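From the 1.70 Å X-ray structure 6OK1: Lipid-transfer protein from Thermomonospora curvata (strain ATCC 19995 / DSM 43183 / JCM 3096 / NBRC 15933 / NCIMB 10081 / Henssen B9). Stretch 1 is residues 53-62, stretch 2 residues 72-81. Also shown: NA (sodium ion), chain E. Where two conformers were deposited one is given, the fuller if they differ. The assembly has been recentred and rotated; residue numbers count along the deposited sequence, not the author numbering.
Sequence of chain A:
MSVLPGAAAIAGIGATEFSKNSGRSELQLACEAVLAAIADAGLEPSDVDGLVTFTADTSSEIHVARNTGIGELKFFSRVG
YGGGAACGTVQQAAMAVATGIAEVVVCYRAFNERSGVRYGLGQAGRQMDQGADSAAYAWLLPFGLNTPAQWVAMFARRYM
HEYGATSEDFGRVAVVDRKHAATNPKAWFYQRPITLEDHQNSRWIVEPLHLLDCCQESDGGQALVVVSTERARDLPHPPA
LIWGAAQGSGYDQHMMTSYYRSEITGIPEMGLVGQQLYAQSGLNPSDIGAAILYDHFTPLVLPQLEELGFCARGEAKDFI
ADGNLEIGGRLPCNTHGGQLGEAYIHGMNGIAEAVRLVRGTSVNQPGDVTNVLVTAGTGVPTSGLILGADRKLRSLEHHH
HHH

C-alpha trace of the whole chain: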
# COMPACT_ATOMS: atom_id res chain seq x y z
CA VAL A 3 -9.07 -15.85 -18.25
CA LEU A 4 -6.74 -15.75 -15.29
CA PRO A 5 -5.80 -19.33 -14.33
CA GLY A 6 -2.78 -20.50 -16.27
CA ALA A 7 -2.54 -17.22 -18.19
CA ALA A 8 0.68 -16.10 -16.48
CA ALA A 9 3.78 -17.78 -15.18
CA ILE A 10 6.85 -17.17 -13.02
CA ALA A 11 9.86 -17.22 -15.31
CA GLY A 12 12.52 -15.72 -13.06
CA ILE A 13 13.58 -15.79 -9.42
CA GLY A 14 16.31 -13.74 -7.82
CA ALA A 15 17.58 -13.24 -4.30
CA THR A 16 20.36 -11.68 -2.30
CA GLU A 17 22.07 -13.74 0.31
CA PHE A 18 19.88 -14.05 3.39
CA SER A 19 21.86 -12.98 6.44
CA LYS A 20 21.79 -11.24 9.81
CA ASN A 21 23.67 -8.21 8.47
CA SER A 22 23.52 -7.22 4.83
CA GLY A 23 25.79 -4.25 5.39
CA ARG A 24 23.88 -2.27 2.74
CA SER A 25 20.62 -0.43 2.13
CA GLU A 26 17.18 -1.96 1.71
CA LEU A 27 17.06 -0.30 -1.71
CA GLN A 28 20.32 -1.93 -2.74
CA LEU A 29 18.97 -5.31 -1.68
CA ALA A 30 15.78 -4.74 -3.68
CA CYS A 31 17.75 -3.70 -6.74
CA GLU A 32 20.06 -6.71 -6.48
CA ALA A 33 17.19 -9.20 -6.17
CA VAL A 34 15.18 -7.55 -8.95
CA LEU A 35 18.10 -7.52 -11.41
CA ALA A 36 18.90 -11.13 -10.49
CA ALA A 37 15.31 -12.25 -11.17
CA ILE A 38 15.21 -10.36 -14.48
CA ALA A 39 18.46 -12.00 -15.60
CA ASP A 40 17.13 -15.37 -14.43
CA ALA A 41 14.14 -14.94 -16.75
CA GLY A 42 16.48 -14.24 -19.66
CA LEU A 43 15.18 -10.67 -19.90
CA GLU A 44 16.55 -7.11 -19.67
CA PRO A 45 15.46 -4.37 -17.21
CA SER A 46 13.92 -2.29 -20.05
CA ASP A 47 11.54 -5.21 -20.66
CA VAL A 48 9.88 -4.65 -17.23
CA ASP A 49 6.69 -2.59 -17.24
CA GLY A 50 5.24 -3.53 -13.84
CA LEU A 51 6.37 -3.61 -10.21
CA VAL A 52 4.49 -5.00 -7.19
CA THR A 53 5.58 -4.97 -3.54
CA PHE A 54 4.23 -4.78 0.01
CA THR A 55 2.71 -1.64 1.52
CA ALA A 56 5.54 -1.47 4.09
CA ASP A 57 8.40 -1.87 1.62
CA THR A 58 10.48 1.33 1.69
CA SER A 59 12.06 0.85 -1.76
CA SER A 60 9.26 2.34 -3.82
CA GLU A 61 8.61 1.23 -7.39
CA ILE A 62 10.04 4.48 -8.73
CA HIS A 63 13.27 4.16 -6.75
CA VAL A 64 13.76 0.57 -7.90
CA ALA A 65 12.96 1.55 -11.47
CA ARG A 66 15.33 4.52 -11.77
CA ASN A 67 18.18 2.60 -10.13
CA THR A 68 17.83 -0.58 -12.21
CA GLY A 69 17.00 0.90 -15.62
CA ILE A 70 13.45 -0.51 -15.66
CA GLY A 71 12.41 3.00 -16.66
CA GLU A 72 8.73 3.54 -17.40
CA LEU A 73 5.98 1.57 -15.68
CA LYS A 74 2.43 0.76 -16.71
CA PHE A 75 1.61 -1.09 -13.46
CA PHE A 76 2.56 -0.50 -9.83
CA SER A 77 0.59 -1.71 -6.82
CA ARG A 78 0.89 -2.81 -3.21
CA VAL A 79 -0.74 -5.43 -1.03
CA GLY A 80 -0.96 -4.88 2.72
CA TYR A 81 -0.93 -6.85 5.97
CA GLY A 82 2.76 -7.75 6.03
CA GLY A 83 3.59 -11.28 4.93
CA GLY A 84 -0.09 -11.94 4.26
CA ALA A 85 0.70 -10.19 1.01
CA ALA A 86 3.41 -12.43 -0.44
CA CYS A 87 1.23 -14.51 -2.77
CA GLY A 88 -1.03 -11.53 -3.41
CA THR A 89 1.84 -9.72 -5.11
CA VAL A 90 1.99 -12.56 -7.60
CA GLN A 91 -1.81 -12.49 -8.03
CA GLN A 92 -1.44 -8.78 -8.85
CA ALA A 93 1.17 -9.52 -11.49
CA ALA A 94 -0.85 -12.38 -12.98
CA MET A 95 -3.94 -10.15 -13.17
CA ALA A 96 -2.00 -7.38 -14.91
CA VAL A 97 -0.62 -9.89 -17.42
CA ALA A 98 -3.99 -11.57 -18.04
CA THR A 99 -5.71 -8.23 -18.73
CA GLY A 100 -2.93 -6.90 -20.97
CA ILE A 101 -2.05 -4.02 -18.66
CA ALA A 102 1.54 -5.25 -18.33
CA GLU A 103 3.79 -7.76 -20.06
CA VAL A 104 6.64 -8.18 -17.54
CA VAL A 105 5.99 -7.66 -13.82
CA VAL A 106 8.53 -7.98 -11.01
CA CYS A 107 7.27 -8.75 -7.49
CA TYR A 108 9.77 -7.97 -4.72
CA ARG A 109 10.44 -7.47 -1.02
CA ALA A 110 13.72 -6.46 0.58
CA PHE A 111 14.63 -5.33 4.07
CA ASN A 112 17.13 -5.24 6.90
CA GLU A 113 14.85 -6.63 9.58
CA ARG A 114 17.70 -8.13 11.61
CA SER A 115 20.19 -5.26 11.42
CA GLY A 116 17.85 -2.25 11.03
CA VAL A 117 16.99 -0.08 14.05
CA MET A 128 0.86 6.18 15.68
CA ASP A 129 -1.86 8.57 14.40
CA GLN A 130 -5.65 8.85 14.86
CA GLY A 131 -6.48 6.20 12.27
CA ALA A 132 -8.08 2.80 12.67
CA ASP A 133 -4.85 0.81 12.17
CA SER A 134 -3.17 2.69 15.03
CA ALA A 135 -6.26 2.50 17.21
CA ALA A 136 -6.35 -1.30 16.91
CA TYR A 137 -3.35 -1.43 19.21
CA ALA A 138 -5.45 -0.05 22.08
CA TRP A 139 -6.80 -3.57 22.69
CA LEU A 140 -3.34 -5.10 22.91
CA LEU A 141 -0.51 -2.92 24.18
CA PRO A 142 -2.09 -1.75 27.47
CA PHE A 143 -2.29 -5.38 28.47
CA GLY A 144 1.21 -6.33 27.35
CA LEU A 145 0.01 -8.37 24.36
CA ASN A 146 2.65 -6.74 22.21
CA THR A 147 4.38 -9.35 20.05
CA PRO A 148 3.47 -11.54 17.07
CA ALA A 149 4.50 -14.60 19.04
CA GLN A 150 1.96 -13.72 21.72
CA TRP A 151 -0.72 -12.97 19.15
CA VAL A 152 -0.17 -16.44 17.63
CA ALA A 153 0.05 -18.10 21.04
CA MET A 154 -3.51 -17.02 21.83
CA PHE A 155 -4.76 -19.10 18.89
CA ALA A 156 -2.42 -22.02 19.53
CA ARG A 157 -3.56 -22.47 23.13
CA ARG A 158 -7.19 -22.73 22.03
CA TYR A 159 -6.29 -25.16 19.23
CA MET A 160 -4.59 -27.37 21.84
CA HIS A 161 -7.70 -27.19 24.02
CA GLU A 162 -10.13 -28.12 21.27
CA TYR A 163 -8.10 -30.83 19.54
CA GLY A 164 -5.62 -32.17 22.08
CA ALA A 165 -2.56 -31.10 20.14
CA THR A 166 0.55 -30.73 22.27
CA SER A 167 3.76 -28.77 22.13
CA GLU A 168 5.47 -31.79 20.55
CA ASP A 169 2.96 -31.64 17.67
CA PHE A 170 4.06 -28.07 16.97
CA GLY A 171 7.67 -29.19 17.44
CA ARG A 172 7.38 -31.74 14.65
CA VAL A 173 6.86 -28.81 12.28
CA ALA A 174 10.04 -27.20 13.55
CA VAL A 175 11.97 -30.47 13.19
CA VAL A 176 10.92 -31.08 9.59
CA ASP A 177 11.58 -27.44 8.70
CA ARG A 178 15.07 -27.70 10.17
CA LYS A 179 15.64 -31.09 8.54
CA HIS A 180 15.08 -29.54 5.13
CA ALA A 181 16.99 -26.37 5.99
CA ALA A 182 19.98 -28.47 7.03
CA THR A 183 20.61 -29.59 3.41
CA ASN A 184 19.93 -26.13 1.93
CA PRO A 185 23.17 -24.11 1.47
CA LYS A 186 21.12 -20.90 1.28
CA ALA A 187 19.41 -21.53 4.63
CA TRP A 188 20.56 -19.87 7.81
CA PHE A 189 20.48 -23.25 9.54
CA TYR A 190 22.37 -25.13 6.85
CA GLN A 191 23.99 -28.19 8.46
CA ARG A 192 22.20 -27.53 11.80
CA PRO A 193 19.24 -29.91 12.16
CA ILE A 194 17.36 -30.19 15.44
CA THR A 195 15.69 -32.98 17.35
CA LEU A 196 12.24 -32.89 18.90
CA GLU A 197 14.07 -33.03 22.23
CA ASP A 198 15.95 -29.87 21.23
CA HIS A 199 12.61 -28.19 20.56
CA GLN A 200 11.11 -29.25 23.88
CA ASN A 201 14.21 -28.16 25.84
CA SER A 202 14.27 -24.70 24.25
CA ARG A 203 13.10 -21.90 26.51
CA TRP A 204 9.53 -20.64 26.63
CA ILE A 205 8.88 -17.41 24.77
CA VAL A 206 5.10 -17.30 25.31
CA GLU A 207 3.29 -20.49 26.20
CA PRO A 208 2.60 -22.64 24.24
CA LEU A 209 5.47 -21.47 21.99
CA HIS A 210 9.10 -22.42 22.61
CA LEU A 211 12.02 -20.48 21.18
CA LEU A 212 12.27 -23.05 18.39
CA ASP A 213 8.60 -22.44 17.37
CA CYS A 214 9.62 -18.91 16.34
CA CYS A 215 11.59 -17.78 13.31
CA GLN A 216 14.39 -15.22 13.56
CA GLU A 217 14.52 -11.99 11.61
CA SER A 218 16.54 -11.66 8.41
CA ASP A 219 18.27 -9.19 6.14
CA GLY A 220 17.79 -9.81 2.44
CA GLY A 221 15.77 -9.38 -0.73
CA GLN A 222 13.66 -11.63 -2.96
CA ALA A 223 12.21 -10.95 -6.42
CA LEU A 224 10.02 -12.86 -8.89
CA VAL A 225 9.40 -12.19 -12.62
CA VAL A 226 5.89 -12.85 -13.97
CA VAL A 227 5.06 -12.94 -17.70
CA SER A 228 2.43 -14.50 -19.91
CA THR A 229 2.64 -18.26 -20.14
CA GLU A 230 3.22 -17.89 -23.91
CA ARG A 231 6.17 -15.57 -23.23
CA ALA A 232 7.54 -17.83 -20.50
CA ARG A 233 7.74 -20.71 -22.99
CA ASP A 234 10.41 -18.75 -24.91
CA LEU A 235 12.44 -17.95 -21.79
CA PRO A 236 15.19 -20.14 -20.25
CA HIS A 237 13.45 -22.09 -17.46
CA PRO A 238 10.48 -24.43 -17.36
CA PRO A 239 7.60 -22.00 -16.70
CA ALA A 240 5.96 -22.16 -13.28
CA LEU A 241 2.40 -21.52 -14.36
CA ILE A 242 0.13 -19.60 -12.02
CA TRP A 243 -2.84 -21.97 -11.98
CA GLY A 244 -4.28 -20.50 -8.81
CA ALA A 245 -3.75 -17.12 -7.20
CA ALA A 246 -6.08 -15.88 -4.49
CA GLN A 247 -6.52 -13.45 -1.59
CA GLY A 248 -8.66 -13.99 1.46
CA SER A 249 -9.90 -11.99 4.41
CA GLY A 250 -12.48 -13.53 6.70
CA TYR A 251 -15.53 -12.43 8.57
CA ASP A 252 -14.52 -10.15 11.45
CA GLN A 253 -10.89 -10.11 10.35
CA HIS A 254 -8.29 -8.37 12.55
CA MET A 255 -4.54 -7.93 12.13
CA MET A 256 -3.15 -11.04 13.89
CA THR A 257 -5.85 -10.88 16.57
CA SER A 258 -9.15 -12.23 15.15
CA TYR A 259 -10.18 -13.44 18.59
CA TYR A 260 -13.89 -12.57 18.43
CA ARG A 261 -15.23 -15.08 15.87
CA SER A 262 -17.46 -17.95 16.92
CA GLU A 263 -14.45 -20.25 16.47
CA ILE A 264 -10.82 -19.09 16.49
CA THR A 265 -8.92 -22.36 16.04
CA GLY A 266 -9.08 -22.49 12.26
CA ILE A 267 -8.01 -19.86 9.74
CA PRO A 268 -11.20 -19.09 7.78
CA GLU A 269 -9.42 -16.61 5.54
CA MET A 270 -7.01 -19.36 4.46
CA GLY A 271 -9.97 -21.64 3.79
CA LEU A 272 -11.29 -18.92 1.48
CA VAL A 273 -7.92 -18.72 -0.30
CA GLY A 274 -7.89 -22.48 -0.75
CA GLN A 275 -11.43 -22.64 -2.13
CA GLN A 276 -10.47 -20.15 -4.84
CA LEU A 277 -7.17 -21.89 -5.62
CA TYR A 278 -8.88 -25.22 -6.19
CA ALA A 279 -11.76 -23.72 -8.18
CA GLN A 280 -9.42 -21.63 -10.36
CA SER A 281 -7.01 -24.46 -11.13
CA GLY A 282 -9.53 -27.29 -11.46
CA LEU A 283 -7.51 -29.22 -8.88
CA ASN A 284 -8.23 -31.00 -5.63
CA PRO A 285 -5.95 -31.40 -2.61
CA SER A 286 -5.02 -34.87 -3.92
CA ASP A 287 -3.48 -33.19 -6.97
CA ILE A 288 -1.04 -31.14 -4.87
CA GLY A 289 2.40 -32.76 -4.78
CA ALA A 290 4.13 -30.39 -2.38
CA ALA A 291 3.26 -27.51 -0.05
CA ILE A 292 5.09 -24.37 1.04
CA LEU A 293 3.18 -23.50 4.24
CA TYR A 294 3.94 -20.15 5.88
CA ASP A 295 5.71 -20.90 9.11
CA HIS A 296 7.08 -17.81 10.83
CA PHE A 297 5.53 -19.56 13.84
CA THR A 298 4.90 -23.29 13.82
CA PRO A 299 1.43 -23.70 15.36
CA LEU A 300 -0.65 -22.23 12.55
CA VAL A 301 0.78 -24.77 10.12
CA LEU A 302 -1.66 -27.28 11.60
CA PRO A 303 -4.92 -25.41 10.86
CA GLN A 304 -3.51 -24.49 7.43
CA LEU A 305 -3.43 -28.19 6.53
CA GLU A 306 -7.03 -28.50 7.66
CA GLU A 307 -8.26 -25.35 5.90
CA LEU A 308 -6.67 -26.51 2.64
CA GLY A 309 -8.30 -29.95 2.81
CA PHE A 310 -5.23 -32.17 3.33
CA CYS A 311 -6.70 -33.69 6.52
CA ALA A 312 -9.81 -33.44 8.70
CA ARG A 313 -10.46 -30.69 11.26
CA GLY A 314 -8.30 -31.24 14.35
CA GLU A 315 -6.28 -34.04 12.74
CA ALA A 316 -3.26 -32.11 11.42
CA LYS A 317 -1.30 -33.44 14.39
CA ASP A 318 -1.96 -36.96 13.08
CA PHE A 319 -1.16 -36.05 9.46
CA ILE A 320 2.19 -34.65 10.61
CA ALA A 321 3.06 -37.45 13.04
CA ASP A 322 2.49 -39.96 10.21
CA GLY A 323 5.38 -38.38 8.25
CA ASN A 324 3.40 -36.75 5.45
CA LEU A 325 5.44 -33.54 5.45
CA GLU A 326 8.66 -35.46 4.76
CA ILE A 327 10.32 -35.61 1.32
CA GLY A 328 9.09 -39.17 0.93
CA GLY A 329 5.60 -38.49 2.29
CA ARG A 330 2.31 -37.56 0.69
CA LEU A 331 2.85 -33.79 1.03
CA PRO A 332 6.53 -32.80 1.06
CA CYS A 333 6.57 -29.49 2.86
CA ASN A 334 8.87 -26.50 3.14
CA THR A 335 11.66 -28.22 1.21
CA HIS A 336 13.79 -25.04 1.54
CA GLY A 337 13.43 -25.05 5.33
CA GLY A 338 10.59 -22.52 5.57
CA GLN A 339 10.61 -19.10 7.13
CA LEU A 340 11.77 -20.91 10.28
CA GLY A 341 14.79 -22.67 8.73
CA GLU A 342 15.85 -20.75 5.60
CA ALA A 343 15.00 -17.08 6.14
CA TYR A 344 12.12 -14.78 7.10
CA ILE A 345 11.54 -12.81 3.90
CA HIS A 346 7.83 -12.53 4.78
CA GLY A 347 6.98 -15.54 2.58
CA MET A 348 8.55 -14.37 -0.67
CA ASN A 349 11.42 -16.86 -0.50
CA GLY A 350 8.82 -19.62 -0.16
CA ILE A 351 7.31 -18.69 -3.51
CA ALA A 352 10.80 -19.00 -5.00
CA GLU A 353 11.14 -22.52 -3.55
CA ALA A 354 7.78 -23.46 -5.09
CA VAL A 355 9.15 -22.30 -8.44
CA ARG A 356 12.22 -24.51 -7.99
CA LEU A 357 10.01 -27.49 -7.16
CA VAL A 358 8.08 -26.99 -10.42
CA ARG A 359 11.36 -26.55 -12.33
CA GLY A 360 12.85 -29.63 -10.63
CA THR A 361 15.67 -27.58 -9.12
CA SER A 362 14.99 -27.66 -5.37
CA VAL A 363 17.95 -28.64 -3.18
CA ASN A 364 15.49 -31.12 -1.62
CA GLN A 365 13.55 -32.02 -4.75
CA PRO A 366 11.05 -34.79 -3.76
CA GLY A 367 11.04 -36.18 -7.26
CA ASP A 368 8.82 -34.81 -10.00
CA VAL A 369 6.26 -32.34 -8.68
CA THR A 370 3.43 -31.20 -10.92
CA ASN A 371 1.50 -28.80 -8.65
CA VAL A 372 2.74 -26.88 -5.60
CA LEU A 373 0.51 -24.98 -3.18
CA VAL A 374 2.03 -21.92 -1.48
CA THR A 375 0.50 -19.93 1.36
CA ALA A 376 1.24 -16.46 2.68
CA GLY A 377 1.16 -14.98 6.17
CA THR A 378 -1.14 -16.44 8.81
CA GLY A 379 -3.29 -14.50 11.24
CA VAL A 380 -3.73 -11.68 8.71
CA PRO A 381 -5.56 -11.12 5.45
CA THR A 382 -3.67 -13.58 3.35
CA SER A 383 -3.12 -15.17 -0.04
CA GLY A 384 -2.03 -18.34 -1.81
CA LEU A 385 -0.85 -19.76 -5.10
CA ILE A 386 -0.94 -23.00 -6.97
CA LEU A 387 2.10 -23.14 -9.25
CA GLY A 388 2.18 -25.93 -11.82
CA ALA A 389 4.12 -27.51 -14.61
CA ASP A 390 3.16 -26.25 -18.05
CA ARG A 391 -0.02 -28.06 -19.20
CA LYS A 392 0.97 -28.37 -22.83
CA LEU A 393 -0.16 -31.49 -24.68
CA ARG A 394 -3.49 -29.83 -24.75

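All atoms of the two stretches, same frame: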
# COMPACT_ATOMS: atom_id res chain seq x y z
N THR A 53 4.93 -4.64 -4.81
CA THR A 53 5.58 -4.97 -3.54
C THR A 53 4.56 -4.83 -2.42
O THR A 53 3.35 -4.75 -2.66
CB THR A 53 6.86 -4.13 -3.33
OG1 THR A 53 7.54 -4.57 -2.16
CG2 THR A 53 6.56 -2.66 -3.19
N PHE A 54 5.05 -4.89 -1.19
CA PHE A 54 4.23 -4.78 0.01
C PHE A 54 4.02 -3.31 0.38
O PHE A 54 4.88 -2.46 0.12
CB PHE A 54 4.92 -5.44 1.21
CG PHE A 54 5.07 -6.97 1.15
CD1 PHE A 54 5.11 -7.70 -0.06
CD2 PHE A 54 5.23 -7.66 2.34
CE1 PHE A 54 5.31 -9.08 -0.05
CE2 PHE A 54 5.42 -9.06 2.35
CZ PHE A 54 5.44 -9.75 1.17
N THR A 55 2.94 -3.03 1.10
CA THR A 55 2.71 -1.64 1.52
C THR A 55 3.89 -1.09 2.32
O THR A 55 4.26 0.09 2.17
CB THR A 55 1.41 -1.51 2.32
OG1 THR A 55 1.35 -2.55 3.31
CG2 THR A 55 0.25 -1.69 1.45
N ALA A 56 4.50 -1.92 3.16
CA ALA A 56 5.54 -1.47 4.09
C ALA A 56 6.92 -1.39 3.47
O ALA A 56 7.85 -0.87 4.12
CB ALA A 56 5.62 -2.39 5.33
N ASP A 57 7.10 -1.90 2.25
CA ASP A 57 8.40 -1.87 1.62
C ASP A 57 8.81 -0.43 1.33
O ASP A 57 8.03 0.34 0.76
CB ASP A 57 8.40 -2.70 0.34
CG ASP A 57 9.80 -3.07 -0.06
OD1 ASP A 57 10.52 -2.17 -0.55
OD2 ASP A 57 10.25 -4.22 0.16
N THR A 58 10.02 -0.05 1.78
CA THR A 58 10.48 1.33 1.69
C THR A 58 11.14 1.65 0.36
O THR A 58 11.43 2.82 0.09
CB THR A 58 11.50 1.62 2.83
OG1 THR A 58 12.65 0.82 2.64
CG2 THR A 58 10.89 1.34 4.22
N SER A 59 11.45 0.64 -0.45
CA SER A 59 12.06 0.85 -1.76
C SER A 59 10.93 0.96 -2.78
O SER A 59 10.56 -0.02 -3.41
CB SER A 59 13.00 -0.30 -2.09
OG SER A 59 13.98 -0.42 -1.07
N SER A 60 10.40 2.16 -2.94
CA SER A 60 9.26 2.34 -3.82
C SER A 60 9.57 1.92 -5.25
O SER A 60 10.73 1.90 -5.70
CB SER A 60 8.80 3.80 -3.78
OG SER A 60 9.64 4.56 -4.61
N GLU A 61 8.49 1.64 -6.00
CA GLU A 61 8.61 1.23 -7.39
C GLU A 61 9.46 2.21 -8.18
O GLU A 61 10.27 1.80 -9.01
CB GLU A 61 7.21 1.10 -8.02
CG GLU A 61 6.28 0.15 -7.25
CD GLU A 61 5.39 0.84 -6.26
OE1 GLU A 61 5.84 1.80 -5.60
OE2 GLU A 61 4.21 0.41 -6.15
N ILE A 62 9.29 3.51 -7.92
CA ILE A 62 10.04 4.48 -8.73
C ILE A 62 11.52 4.46 -8.38
O ILE A 62 12.37 4.71 -9.25
CB ILE A 62 9.47 5.89 -8.59
CG1 ILE A 62 9.45 6.36 -7.13
CG2 ILE A 62 8.07 5.95 -9.23
CD1 ILE A 62 9.10 7.85 -6.98
N GLU A 72 10.15 3.29 -17.50
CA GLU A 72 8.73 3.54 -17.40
C GLU A 72 8.00 2.33 -16.84
O GLU A 72 8.42 1.19 -17.04
CB GLU A 72 8.13 3.87 -18.77
CG GLU A 72 8.59 5.16 -19.39
CD GLU A 72 8.07 5.30 -20.81
OE1 GLU A 72 8.16 4.31 -21.57
OE2 GLU A 72 7.53 6.36 -21.16
N LEU A 73 6.87 2.59 -16.19
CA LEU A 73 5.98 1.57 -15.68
C LEU A 73 4.54 1.82 -16.11
O LEU A 73 4.05 2.95 -16.05
CB LEU A 73 6.02 1.51 -14.17
CG LEU A 73 7.37 1.21 -13.50
CD1 LEU A 73 7.29 1.49 -12.01
CD2 LEU A 73 7.78 -0.22 -13.74
N LYS A 74 3.86 0.74 -16.46
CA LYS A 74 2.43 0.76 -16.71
C LYS A 74 1.63 0.12 -15.58
O LYS A 74 0.39 0.08 -15.65
CB LYS A 74 2.12 0.03 -18.02
CG LYS A 74 2.75 0.72 -19.21
CD LYS A 74 2.47 -0.05 -20.51
CE LYS A 74 3.01 0.63 -21.73
NZ LYS A 74 2.83 -0.24 -22.95
N PHE A 75 2.29 -0.38 -14.54
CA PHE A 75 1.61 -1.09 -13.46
C PHE A 75 2.46 -1.00 -12.20
O PHE A 75 3.67 -1.30 -12.24
CB PHE A 75 1.37 -2.57 -13.85
CG PHE A 75 0.57 -3.34 -12.84
CD1 PHE A 75 -0.77 -3.03 -12.61
CD2 PHE A 75 1.13 -4.39 -12.15
CE1 PHE A 75 -1.51 -3.74 -11.71
CE2 PHE A 75 0.37 -5.10 -11.23
CZ PHE A 75 -0.93 -4.79 -11.02
N PHE A 76 1.86 -0.55 -11.10
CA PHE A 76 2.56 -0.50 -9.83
C PHE A 76 1.54 -0.50 -8.71
O PHE A 76 0.69 0.41 -8.64
CB PHE A 76 3.52 0.71 -9.74
CG PHE A 76 2.97 1.98 -10.35
CD1 PHE A 76 3.07 2.21 -11.73
CD2 PHE A 76 2.39 2.94 -9.56
CE1 PHE A 76 2.56 3.37 -12.29
CE2 PHE A 76 1.89 4.12 -10.10
CZ PHE A 76 1.97 4.33 -11.48
N SER A 77 1.62 -1.49 -7.82
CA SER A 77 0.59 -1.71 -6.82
C SER A 77 1.23 -2.30 -5.58
O SER A 77 2.36 -2.81 -5.61
CB SER A 77 -0.50 -2.67 -7.33
OG SER A 77 0.05 -3.97 -7.51
N ARG A 78 0.47 -2.26 -4.50
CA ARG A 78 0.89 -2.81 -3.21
C ARG A 78 -0.21 -3.69 -2.66
O ARG A 78 -1.40 -3.49 -2.93
CB ARG A 78 1.18 -1.74 -2.17
CG ARG A 78 2.13 -0.67 -2.63
CD ARG A 78 3.51 -1.17 -2.89
NE ARG A 78 4.39 -0.03 -3.16
CZ ARG A 78 5.22 0.54 -2.28
NH1 ARG A 78 5.36 0.09 -1.03
NH2 ARG A 78 5.97 1.57 -2.68
N VAL A 79 0.19 -4.65 -1.83
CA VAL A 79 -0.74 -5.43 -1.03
C VAL A 79 -0.30 -5.31 0.42
O VAL A 79 0.91 -5.30 0.70
CB VAL A 79 -0.80 -6.90 -1.50
CG1 VAL A 79 -1.74 -7.70 -0.62
CG2 VAL A 79 -1.25 -6.97 -2.98
N GLY A 80 -1.25 -5.16 1.33
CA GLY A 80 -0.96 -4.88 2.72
C GLY A 80 -0.91 -6.12 3.60
O GLY A 80 -0.89 -7.26 3.14
N TYR A 81 -0.86 -5.85 4.90
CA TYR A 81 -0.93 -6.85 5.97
C TYR A 81 0.32 -7.71 6.02
O TYR A 81 0.26 -8.92 6.26
CB TYR A 81 -2.20 -7.70 5.85
CG TYR A 81 -3.45 -6.84 5.77
CD1 TYR A 81 -3.96 -6.24 6.90
CD2 TYR A 81 -4.06 -6.58 4.54
CE1 TYR A 81 -5.09 -5.41 6.84
CE2 TYR A 81 -5.18 -5.76 4.46
CZ TYR A 81 -5.68 -5.18 5.62
OH TYR A 81 -6.79 -4.37 5.56
NA NA E . 9.97 -0.15 -18.20
O HOH W 1 7.58 2.60 -0.66
O HOH W 2 1.50 1.64 -6.10
O HOH W 3 8.66 -0.44 -20.28
O HOH W 4 11.06 0.91 -19.90

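Thr53 and Phe54 end one strand and run parallel to the strand that carries Ser77, Arg78 and Val79. Three backbone hydrogen bonds join them: Thr53 N to Ser77 O (3.3 Å), Val79 N to Thr53 O (3.3 Å) and Thr55 N to Val79 O (3.1 Å). Thr53 O and Val79 O each also receive a CA-H...O contact, Arg78 CA to Thr53 O (3.2 Å) and Phe54 CA to Val79 O (3.4 Å). Thr53 and Arg78 place their side chains on one face of the sheet, Phe54 and Val79 on the other.

Beyond the strand, stretch 1 folds through a type I turn from Phe54 to Asp57, closed by Asp57 N to Phe54 O (3.1 Å), and curls around the Arg78 side chain, the most heavily covered of the contact. The guanidinium finds acceptors for all three of its nitrogens. NH1 donates to Phe54 O (2.8 Å) and Asp57 O (3.2 Å), so Phe54 O serves the turn and the arginine. Glu61 neutralises the charge in a two-pronged salt bridge, with Arg78 NE to Glu61 OE2 at 3.0 Å and Arg78 NH2 to Glu61 OE1 at 2.9 Å. NH2 also donates to water 1 (Arg78 NH2 to water O, 2.8 Å), which in turn donates to Asp57 O (2.7 Å). Thr53 CG2 lies over one face of the guanidinium and meets Arg78 CD at 3.4 Å, adding an apolar contact beside the polar ones.

Glu61 OE2 additionally accepts from water 2 (3.0 Å from its O), which makes a weak bond to Phe76 O (2.9 Å from the same O). Glu61 CB touches Leu73 CD1 at 4.0 Å. In the loop, Asp57 OD1 accepts from Ser59 N (3.0 Å), while Ser60 caps the helix that begins at Glu61. Glu72 O binds sodium (Glu72 O to NA, 2.4 Å), away from this contact.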